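Local coordinates for protein pectate lyase/Amb allergen (Acidovorax citrulli, PDB 4HWV) that probably cleaves pectate, the polygalacturonate of plant cell walls, by calcium-dependent beta-elimination, as other polysaccharide lyase family 1 enzymes do, at residues I18-A23 and N194-N199; H236-H241 and Y289-N294. One frame throughout, in Å; residues are numbered along the deposited sequence.

Contact 1 (I18-A23 and N194-N199)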
loop_
_atom_site.group_PDB
_atom_site.type_symbol
_atom_site.label_atom_id
_atom_site.label_comp_id
_atom_site.label_asym_id
_atom_site.label_seq_id
_atom_site.Cartn_x
_atom_site.Cartn_y
_atom_site.Cartn_z
ATOM N N ILE A 18 -5.661 -27.934 -6.375
ATOM C CA ILE A 18 -6.829 -27.915 -5.497
ATOM C C ILE A 18 -8.141 -28.030 -6.293
ATOM O O ILE A 18 -8.232 -27.583 -7.439
ATOM C CB ILE A 18 -6.855 -26.639 -4.606
ATOM C CG1 ILE A 18 -7.794 -26.808 -3.413
ATOM C CG2 ILE A 18 -7.212 -25.386 -5.415
ATOM C CD1 ILE A 18 -7.303 -27.788 -2.366
ATOM N N ASP A 19 -9.148 -28.639 -5.682
ATOM C CA ASP A 19 -10.457 -28.735 -6.314
ATOM C C ASP A 19 -11.474 -27.812 -5.660
ATOM O O ASP A 19 -11.095 -26.856 -4.989
ATOM C CB ASP A 19 -10.939 -30.191 -6.362
ATOM C CG ASP A 19 -11.141 -30.801 -4.984
ATOM O OD1 ASP A 19 -11.104 -30.084 -3.974
ATOM O OD2 ASP A 19 -11.368 -32.004 -4.921
ATOM N N SER A 20 -12.759 -28.093 -5.869
ATOM C CA SER A 20 -13.809 -27.152 -5.524
ATOM C C SER A 20 -14.739 -27.669 -4.450
ATOM O O SER A 20 -15.758 -27.034 -4.182
ATOM C CB SER A 20 -14.620 -26.767 -6.762
ATOM O OG SER A 20 -13.769 -26.196 -7.759
ATOM N N LEU A 21 -14.389 -28.796 -3.829
ATOM C CA LEU A 21 -15.245 -29.409 -2.819
ATOM C C LEU A 21 -14.918 -28.922 -1.415
ATOM O O LEU A 21 -13.771 -28.552 -1.116
ATOM C CB LEU A 21 -15.097 -30.921 -2.863
ATOM C CG LEU A 21 -15.528 -31.459 -4.214
ATOM C CD1 LEU A 21 -15.303 -32.958 -4.249
ATOM C CD2 LEU A 21 -16.981 -31.129 -4.485
ATOM N N GLY A 22 -15.944 -28.909 -0.568
ATOM C CA GLY A 22 -15.769 -28.575 0.831
ATOM C C GLY A 22 -16.725 -27.534 1.366
ATOM O O GLY A 22 -16.653 -27.192 2.546
ATOM N N ALA A 23 -17.628 -27.023 0.532
ATOM C CA ALA A 23 -18.571 -26.005 0.990
ATOM C C ALA A 23 -19.323 -26.452 2.238
ATOM O O ALA A 23 -19.744 -27.596 2.366
ATOM C CB ALA A 23 -19.542 -25.636 -0.131
ATOM N N ASN A 194 -24.096 -21.462 -8.276
ATOM C CA ASN A 194 -23.089 -22.515 -8.124
ATOM C C ASN A 194 -21.670 -22.047 -8.482
ATOM O O ASN A 194 -21.121 -22.398 -9.535
ATOM C CB ASN A 194 -23.486 -23.769 -8.896
ATOM C CG ASN A 194 -22.637 -24.940 -8.506
ATOM O OD1 ASN A 194 -22.202 -25.031 -7.343
ATOM N ND2 ASN A 194 -22.394 -25.858 -9.451
ATOM N N ILE A 195 -21.077 -21.252 -7.591
ATOM C CA ILE A 195 -19.780 -20.618 -7.837
ATOM C C ILE A 195 -18.863 -20.861 -6.645
ATOM O O ILE A 195 -19.296 -20.740 -5.489
ATOM C CB ILE A 195 -19.952 -19.105 -8.096
ATOM C CG1 ILE A 195 -20.648 -18.877 -9.446
ATOM C CG2 ILE A 195 -18.600 -18.384 -8.048
ATOM C CD1 ILE A 195 -21.189 -17.453 -9.637
ATOM N N VAL A 196 -17.611 -21.251 -6.931
ATOM C CA VAL A 196 -16.603 -21.489 -5.905
ATOM C C VAL A 196 -15.394 -20.604 -6.217
ATOM O O VAL A 196 -14.935 -20.548 -7.367
ATOM C CB VAL A 196 -16.181 -22.971 -5.889
ATOM C CG1 VAL A 196 -14.915 -23.165 -5.027
ATOM C CG2 VAL A 196 -17.339 -23.853 -5.418
ATOM N N ILE A 197 -14.886 -19.908 -5.192
ATOM C CA ILE A 197 -13.738 -19.021 -5.363
ATOM C C ILE A 197 -12.761 -19.321 -4.233
ATOM O O ILE A 197 -13.132 -19.190 -3.064
ATOM C CB ILE A 197 -14.177 -17.514 -5.320
ATOM C CG1 ILE A 197 -15.172 -17.219 -6.460
ATOM C CG2 ILE A 197 -12.976 -16.590 -5.389
ATOM C CD1 ILE A 197 -15.817 -15.855 -6.387
ATOM N N ARG A 198 -11.540 -19.762 -4.561
ATOM C CA ARG A 198 -10.569 -20.164 -3.534
ATOM C C ARG A 198 -9.144 -19.763 -3.882
ATOM O O ARG A 198 -8.760 -19.717 -5.043
ATOM C CB ARG A 198 -10.549 -21.689 -3.333
ATOM C CG ARG A 198 -11.919 -22.305 -3.163
ATOM C CD ARG A 198 -11.807 -23.801 -2.974
ATOM N NE ARG A 198 -11.388 -24.167 -1.620
ATOM C CZ ARG A 198 -11.092 -25.406 -1.256
ATOM N NH1 ARG A 198 -11.046 -26.380 -2.165
ATOM N NH2 ARG A 198 -10.819 -25.662 0.014
ATOM N N ASN A 199 -8.356 -19.513 -2.834
ATOM C CA ASN A 199 -6.912 -19.390 -2.936
ATOM C C ASN A 199 -6.423 -18.208 -3.761
ATOM O O ASN A 199 -5.343 -18.277 -4.339
ATOM C CB ASN A 199 -6.272 -20.687 -3.442
ATOM C CG ASN A 199 -4.798 -20.767 -3.089
ATOM O OD1 ASN A 199 -4.407 -20.357 -1.994
ATOM N ND2 ASN A 199 -3.975 -21.302 -4.001
HETATM O O HOH W 1 -11.153 -29.140 -1.505
#
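Ser20 lies over Val196 with 6.3 Å between their CA atoms, where the irregular chain of 18-23 passes across the outer side of strand 194-198. No backbone pairing joins the two; side chains of the strand reach the loop. Arg198 carries most of the contact. A bend at chi3 (77°) turns NE out of the line of the chain. NH1 meets the loop backbone and gives a hydrogen bond to Asp19 O at 2.9 Å. The oxygen lies close to the guanidinium plane, but NH1 stands well above the plane of that carbonyl, and the N-H...O angle is 145°. Ile18 crosses Arg198 at about a right angle and brings CG1 to 3.5 Å from NH1. The Asp19 carboxylate is nearly coplanar with the guanidinium, yet its OD1 stays 4.1 Å from NH1, too far for a salt bridge. A water bridges the groups: it accepts from Arg198 NH1 at 2.8 Å and lies within hydrogen-bonding distance of Asp19 OD1 and Leu21 O. Asp19 OD2 is held by Met1 N. Two residues earlier on the strand, Val196 CG1 packs on Ser20 CB at 4.0 Å, while Ser20 OG bonds to Ser168 OG. Arg198 NE forms a salt bridge with Asp240 OD2. Here 18-23 packs on part of one face of the parallel beta-helix, between strand 167-171 (Ser168, Leu170) and Trp238 of strand 237-240.

Contact 2 (H236-H241 and Y289-N294); sequences HVWIDH and YVTLSN
Two successive coils of the right-handed parallel beta-helix meet here, and His236 lies beside Tyr289 where both chains turn a corner into the sheet. Strands 237-240 and 290-293 are parallel, their axes 4.8 Å apart at closest and 8° from each other. The backbone bonds alternate: Val237 N to Tyr289 O, Thr291 N to Val237 O, Ile239 N to Thr291 O, Ser293 N to Ile239 O and His241 N to Ser293 O. Equivalent residues of the two coils therefore stack in rows, as is characteristic of the pectate lyase fold. One face carries Val237, Ile239, Val290 and Leu292. Ile239 CD1 lies 4.2 Å from Leu292 CD2, and Val281 touches both. The other face, with Trp238, Asp240, Thr291 and Ser293, is mixed and carries the polar network. Ser293 OG lies between the backbone N and the carbonyl carbon (chi1 54°); it accepts from Trp238 NE1 at 2.8 Å and donates to Asp240 OD1 at 2.7 Å. The Trp238 bond is bent, with OG tilted out of the indole plane. Asp240 OD1 uses its anti lone pair for OG and accepts from Asn294 ND2 at 2.8 Å; the carboxylate and amide planes are almost perpendicular. Asp240 OD2 takes His241 ND1 at 2.7 Å, from above the carboxylate plane. These bonds fix the carboxylate's rotation. Asn294 CB sits over the centre of the His241 ring. At the opposite end Tyr289 CB lies 3.8 Å from the His236 ring centroid, over its face; the ring planes are 23° apart and the rings, offset, hardly overlap. His236 NE2 bonds to His29 O.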
loop_
_atom_site.group_PDB
_atom_site.type_symbol
_atom_site.label_atom_id
_atom_site.label_comp_id
_atom_site.label_asym_id
_atom_site.label_seq_id
_atom_site.Cartn_x
_atom_site.Cartn_y
_atom_site.Cartn_z
ATOM N N HIS A 236 -25.870 -20.021 -4.073
ATOM C CA HIS A 236 -24.922 -21.142 -3.882
ATOM C C HIS A 236 -23.501 -20.762 -4.273
ATOM O O HIS A 236 -23.025 -21.044 -5.380
ATOM C CB HIS A 236 -25.419 -22.435 -4.531
ATOM C CG HIS A 236 -26.523 -23.065 -3.762
ATOM N ND1 HIS A 236 -27.847 -22.775 -3.989
ATOM C CD2 HIS A 236 -26.500 -23.908 -2.707
ATOM C CE1 HIS A 236 -28.598 -23.461 -3.146
ATOM N NE2 HIS A 236 -27.805 -24.146 -2.347
ATOM N N VAL A 237 -22.866 -20.059 -3.340
ATOM C CA VAL A 237 -21.577 -19.422 -3.565
ATOM C C VAL A 237 -20.684 -19.731 -2.374
ATOM O O VAL A 237 -21.077 -19.481 -1.232
ATOM C CB VAL A 237 -21.730 -17.878 -3.712
ATOM C CG1 VAL A 237 -20.372 -17.215 -3.846
ATOM C CG2 VAL A 237 -22.621 -17.523 -4.912
ATOM N N TRP A 238 -19.499 -20.270 -2.651
ATOM C CA TRP A 238 -18.553 -20.634 -1.611
ATOM C C TRP A 238 -17.247 -19.875 -1.856
ATOM O O TRP A 238 -16.572 -20.076 -2.886
ATOM C CB TRP A 238 -18.306 -22.147 -1.621
ATOM C CG TRP A 238 -17.423 -22.625 -0.490
ATOM C CD1 TRP A 238 -17.411 -22.172 0.807
ATOM C CD2 TRP A 238 -16.412 -23.644 -0.570
ATOM N NE1 TRP A 238 -16.473 -22.864 1.536
ATOM C CE2 TRP A 238 -15.846 -23.775 0.718
ATOM C CE3 TRP A 238 -15.936 -24.473 -1.612
ATOM C CZ2 TRP A 238 -14.804 -24.674 0.991
ATOM C CZ3 TRP A 238 -14.912 -25.375 -1.324
ATOM C CH2 TRP A 238 -14.349 -25.452 -0.048
ATOM N N ILE A 239 -16.931 -18.982 -0.919
ATOM C CA ILE A 239 -15.752 -18.136 -1.005
ATOM C C ILE A 239 -14.858 -18.575 0.139
ATOM O O ILE A 239 -15.146 -18.299 1.310
ATOM C CB ILE A 239 -16.159 -16.649 -0.869
ATOM C CG1 ILE A 239 -17.034 -16.256 -2.068
ATOM C CG2 ILE A 239 -14.934 -15.754 -0.705
ATOM C CD1 ILE A 239 -17.816 -14.962 -1.852
ATOM N N ASP A 240 -13.784 -19.282 -0.209
ATOM C CA ASP A 240 -13.001 -20.003 0.787
ATOM C C ASP A 240 -11.491 -19.813 0.612
ATOM O O ASP A 240 -10.965 -19.926 -0.501
ATOM C CB ASP A 240 -13.319 -21.503 0.672
ATOM C CG ASP A 240 -12.473 -22.350 1.608
ATOM O OD1 ASP A 240 -12.745 -22.381 2.832
ATOM O OD2 ASP A 240 -11.518 -22.988 1.101
ATOM N N HIS A 241 -10.783 -19.550 1.711
ATOM C CA HIS A 241 -9.323 -19.496 1.667
ATOM C C HIS A 241 -8.807 -18.447 0.683
ATOM O O HIS A 241 -7.851 -18.687 -0.068
ATOM C CB HIS A 241 -8.716 -20.876 1.351
ATOM C CG HIS A 241 -8.553 -21.766 2.545
ATOM N ND1 HIS A 241 -9.399 -22.820 2.804
ATOM C CD2 HIS A 241 -7.596 -21.802 3.505
ATOM C CE1 HIS A 241 -8.976 -23.464 3.884
ATOM N NE2 HIS A 241 -7.889 -22.860 4.335
ATOM N N TYR A 289 -27.634 -18.195 -0.150
ATOM C CA TYR A 289 -26.852 -19.411 0.105
ATOM C C TYR A 289 -25.359 -19.188 -0.152
ATOM O O TYR A 289 -24.732 -19.877 -0.962
ATOM C CB TYR A 289 -27.409 -20.613 -0.679
ATOM C CG TYR A 289 -28.850 -20.943 -0.340
ATOM C CD1 TYR A 289 -29.201 -21.443 0.910
ATOM C CD2 TYR A 289 -29.860 -20.783 -1.276
ATOM C CE1 TYR A 289 -30.512 -21.756 1.218
ATOM C CE2 TYR A 289 -31.180 -21.092 -0.968
ATOM C CZ TYR A 289 -31.493 -21.573 0.284
ATOM O OH TYR A 289 -32.796 -21.895 0.592
ATOM N N VAL A 290 -24.793 -18.248 0.596
ATOM C CA VAL A 290 -23.400 -17.870 0.438
ATOM C C VAL A 290 -22.661 -18.241 1.704
ATOM O O VAL A 290 -23.122 -17.950 2.807
ATOM C CB VAL A 290 -23.288 -16.342 0.231
ATOM C CG1 VAL A 290 -21.832 -15.922 0.025
ATOM C CG2 VAL A 290 -24.187 -15.906 -0.931
ATOM N N THR A 291 -21.501 -18.865 1.547
ATOM C CA THR A 291 -20.607 -19.110 2.680
ATOM C C THR A 291 -19.247 -18.495 2.413
ATOM O O THR A 291 -18.649 -18.737 1.352
ATOM C CB THR A 291 -20.450 -20.611 2.957
ATOM O OG1 THR A 291 -21.714 -21.112 3.408
ATOM C CG2 THR A 291 -19.384 -20.873 4.033
ATOM N N LEU A 292 -18.760 -17.712 3.378
ATOM C CA LEU A 292 -17.399 -17.189 3.349
ATOM C C LEU A 292 -16.638 -17.862 4.487
ATOM O O LEU A 292 -16.938 -17.621 5.660
ATOM C CB LEU A 292 -17.401 -15.664 3.531
ATOM C CG LEU A 292 -18.209 -14.904 2.487
ATOM C CD1 LEU A 292 -19.631 -14.633 2.975
ATOM C CD2 LEU A 292 -17.520 -13.602 2.131
ATOM N N SER A 293 -15.681 -18.724 4.142
ATOM C CA SER A 293 -14.985 -19.543 5.127
ATOM C C SER A 293 -13.474 -19.390 4.985
ATOM O O SER A 293 -12.940 -19.325 3.869
ATOM C CB SER A 293 -15.382 -21.012 4.960
ATOM O OG SER A 293 -15.183 -21.446 3.621
ATOM N N ASN A 294 -12.787 -19.327 6.122
ATOM C CA ASN A 294 -11.327 -19.452 6.142
ATOM C C ASN A 294 -10.612 -18.387 5.314
ATOM O O ASN A 294 -9.544 -18.654 4.759
ATOM C CB ASN A 294 -10.906 -20.854 5.654
ATOM C CG ASN A 294 -11.672 -21.956 6.359
ATOM O OD1 ASN A 294 -11.717 -21.991 7.593
ATOM N ND2 ASN A 294 -12.297 -22.851 5.579
#

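Both contacts are buried. Contact 1 uses strand 192-198 and contact 2 its neighbour 237-240. Their centres are about 8 Å apart. Contact 2 is pairing within the wall of the beta-helix, dominated by regular backbone bonds and rows of like-placed side chains. Contact 1 lies farther from the centre of the chain, about 17 Å against 12 Å. There a loop without regular structure packs on the wall through one arginine, a water and a few apolar atoms. The two meet at Trp238, whose CH2 and CZ3 pack against the carbonyl oxygens of Leu21 and Ser20. Probable backbone hydrogen bonds, Trp238 N to Ile195 O and Ile197 N to Trp238 O, join the strands.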